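Local coordinates for protein halorhodopsin (Halobacterium salinarum, PDB 2JAF) that probably pumps chloride ions across the membrane when light is absorbed by its bound retinal, at residues A[61-66]-A[248-253]. The protein carries 2 engineered substitutions. Numbering follows the deposited sequence.
Sequences LIWGAT and ILLRWV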
loop_
_atom_site.group_PDB
_atom_site.type_symbol
_atom_site.label_atom_id
_atom_site.label_comp_id
_atom_site.label_asym_id
_atom_site.label_seq_id
_atom_site.Cartn_x
_atom_site.Cartn_y
_atom_site.Cartn_z
ATOM N N LEU A 61 7.318 -21.322 3.045
ATOM C CA LEU A 61 7.097 -19.880 2.997
ATOM C C LEU A 61 7.172 -19.340 1.569
ATOM O O LEU A 61 6.350 -18.516 1.162
ATOM C CB LEU A 61 8.129 -19.164 3.869
ATOM C CG LEU A 61 8.062 -17.636 3.904
ATOM C CD1 LEU A 61 6.691 -17.184 4.391
ATOM C CD2 LEU A 61 9.157 -17.106 4.814
ATOM N N ILE A 62 8.169 -19.789 0.816
ATOM C CA ILE A 62 8.320 -19.342 -0.562
ATOM C C ILE A 62 7.184 -19.945 -1.383
ATOM O O ILE A 62 6.722 -19.351 -2.356
ATOM C CB ILE A 62 9.685 -19.768 -1.141
ATOM C CG1 ILE A 62 10.809 -19.105 -0.341
ATOM C CG2 ILE A 62 9.786 -19.360 -2.604
ATOM C CD1 ILE A 62 12.204 -19.532 -0.761
ATOM N N TRP A 63 6.732 -21.126 -0.974
ATOM C CA TRP A 63 5.631 -21.804 -1.645
ATOM C C TRP A 63 4.370 -20.938 -1.574
ATOM O O TRP A 63 3.660 -20.779 -2.567
ATOM C CB TRP A 63 5.357 -23.156 -0.982
ATOM C CG TRP A 63 4.143 -23.854 -1.516
ATOM C CD1 TRP A 63 3.927 -24.260 -2.802
ATOM C CD2 TRP A 63 2.979 -24.239 -0.773
ATOM N NE1 TRP A 63 2.702 -24.877 -2.905
ATOM C CE2 TRP A 63 2.100 -24.878 -1.674
ATOM C CE3 TRP A 63 2.596 -24.107 0.569
ATOM C CZ2 TRP A 63 0.856 -25.387 -1.276
ATOM C CZ3 TRP A 63 1.357 -24.612 0.966
ATOM C CH2 TRP A 63 0.504 -25.245 0.044
ATOM N N GLY A 64 4.102 -20.388 -0.391
ATOM C CA GLY A 64 2.932 -19.547 -0.208
ATOM C C GLY A 64 3.004 -18.262 -1.015
ATOM O O GLY A 64 2.029 -17.861 -1.654
ATOM N N ALA A 65 4.158 -17.608 -0.979
ATOM C CA ALA A 65 4.354 -16.373 -1.722
ATOM C C ALA A 65 4.168 -16.651 -3.208
ATOM O O ALA A 65 3.615 -15.831 -3.946
ATOM C CB ALA A 65 5.750 -15.826 -1.465
ATOM N N THR A 66 4.625 -17.821 -3.640
ATOM C CA THR A 66 4.513 -18.203 -5.041
ATOM C C THR A 66 3.066 -18.499 -5.431
ATOM O O THR A 66 2.631 -18.146 -6.524
ATOM C CB THR A 66 5.389 -19.434 -5.346
ATOM O OG1 THR A 66 6.753 -19.135 -5.013
ATOM C CG2 THR A 66 5.310 -19.795 -6.820
ATOM N N ILE A 248 9.080 -22.679 -12.401
ATOM C CA ILE A 248 10.520 -22.919 -12.339
ATOM C C ILE A 248 11.055 -22.691 -10.933
ATOM O O ILE A 248 11.852 -23.490 -10.427
ATOM C CB ILE A 248 11.264 -21.998 -13.328
ATOM C CG1 ILE A 248 10.887 -22.383 -14.763
ATOM C CG2 ILE A 248 12.779 -22.090 -13.102
ATOM C CD1 ILE A 248 11.416 -21.434 -15.822
ATOM N N LEU A 249 10.619 -21.600 -10.305
ATOM C CA LEU A 249 11.060 -21.278 -8.955
ATOM C C LEU A 249 10.611 -22.335 -7.943
ATOM O O LEU A 249 11.422 -22.852 -7.171
ATOM C CB LEU A 249 10.536 -19.894 -8.556
ATOM C CG LEU A 249 10.628 -19.385 -7.112
ATOM C CD1 LEU A 249 11.915 -19.827 -6.443
ATOM C CD2 LEU A 249 10.514 -17.864 -7.137
ATOM N N LEU A 250 9.323 -22.664 -7.965
ATOM C CA LEU A 250 8.766 -23.640 -7.037
ATOM C C LEU A 250 9.366 -25.038 -7.203
ATOM O O LEU A 250 9.683 -25.707 -6.215
ATOM C CB LEU A 250 7.246 -23.697 -7.204
ATOM C CG LEU A 250 6.473 -24.536 -6.184
ATOM C CD1 LEU A 250 6.874 -24.133 -4.771
ATOM C CD2 LEU A 250 4.983 -24.326 -6.391
ATOM N N ARG A 251 9.527 -25.470 -8.449
ATOM C CA ARG A 251 10.082 -26.790 -8.730
ATOM C C ARG A 251 11.487 -26.920 -8.157
ATOM O O ARG A 251 11.850 -27.969 -7.626
ATOM C CB ARG A 251 10.117 -27.054 -10.240
ATOM C CG ARG A 251 10.654 -28.437 -10.616
ATOM C CD ARG A 251 10.672 -28.671 -12.125
ATOM N NE ARG A 251 11.531 -27.716 -12.821
ATOM C CZ ARG A 251 11.704 -27.677 -14.140
ATOM N NH1 ARG A 251 11.079 -28.547 -14.925
ATOM N NH2 ARG A 251 12.495 -26.756 -14.677
ATOM N N TRP A 252 12.276 -25.853 -8.264
ATOM C CA TRP A 252 13.639 -25.876 -7.752
ATOM C C TRP A 252 13.611 -25.978 -6.231
ATOM O O TRP A 252 14.345 -26.769 -5.640
ATOM C CB TRP A 252 14.403 -24.613 -8.160
ATOM C CG TRP A 252 15.875 -24.698 -7.842
ATOM C CD1 TRP A 252 16.861 -25.207 -8.642
ATOM C CD2 TRP A 252 16.505 -24.337 -6.609
ATOM N NE1 TRP A 252 18.069 -25.187 -7.979
ATOM C CE2 TRP A 252 17.879 -24.659 -6.730
ATOM C CE3 TRP A 252 16.044 -23.777 -5.409
ATOM C CZ2 TRP A 252 18.794 -24.438 -5.695
ATOM C CZ3 TRP A 252 16.958 -23.559 -4.378
ATOM C CH2 TRP A 252 18.317 -23.890 -4.531
ATOM N N VAL A 253 12.765 -25.167 -5.604
ATOM C CA VAL A 253 12.644 -25.174 -4.152
ATOM C C VAL A 253 12.264 -26.561 -3.630
ATOM O O VAL A 253 12.788 -27.009 -2.609
ATOM C CB VAL A 253 11.594 -24.137 -3.678
ATOM C CG1 VAL A 253 11.328 -24.292 -2.187
ATOM C CG2 VAL A 253 12.098 -22.726 -3.968
#
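L250 meets W63 at the indole edge. Its CB lies 4.4 Å from T66 CG2, a loose apolar contact. CG is anti to the backbone N (chi1 -172°), which brings both methyls alongside the W63 edge. There L250 CD1 approaches W63 CD1 at 3.5 Å and also lies 4.1 Å from W63 CA, while L250 CD2 reaches the same indole carbon at 3.7 Å, in the ring plane. The leucine fork therefore abuts the pyrrole edge and does not lie over a face; W63 and L250 run side by side and point the same way. W63 NE1, next in the ring, donates a hydrogen bond to F47 O of helix 27-50. Beside this pair, I62 CG2 rests against V253 CG2 at 4.3 Å and also touches L249. T66 turns its hydroxyl back into its own helix: OG1 donates to I62 O at 2.7 Å, from the opposite face of the carbonyl plane to T66 N, so one oxygen accepts two bonds. The segment axes are 10.2 Å apart at 163°, an almost antiparallel packing of helices 58-82 and 227-255 within the heptahelical bundle. Helix 27-50 flanks L250 through F47 and M50, while helix 106-127 packs against I62 and L249.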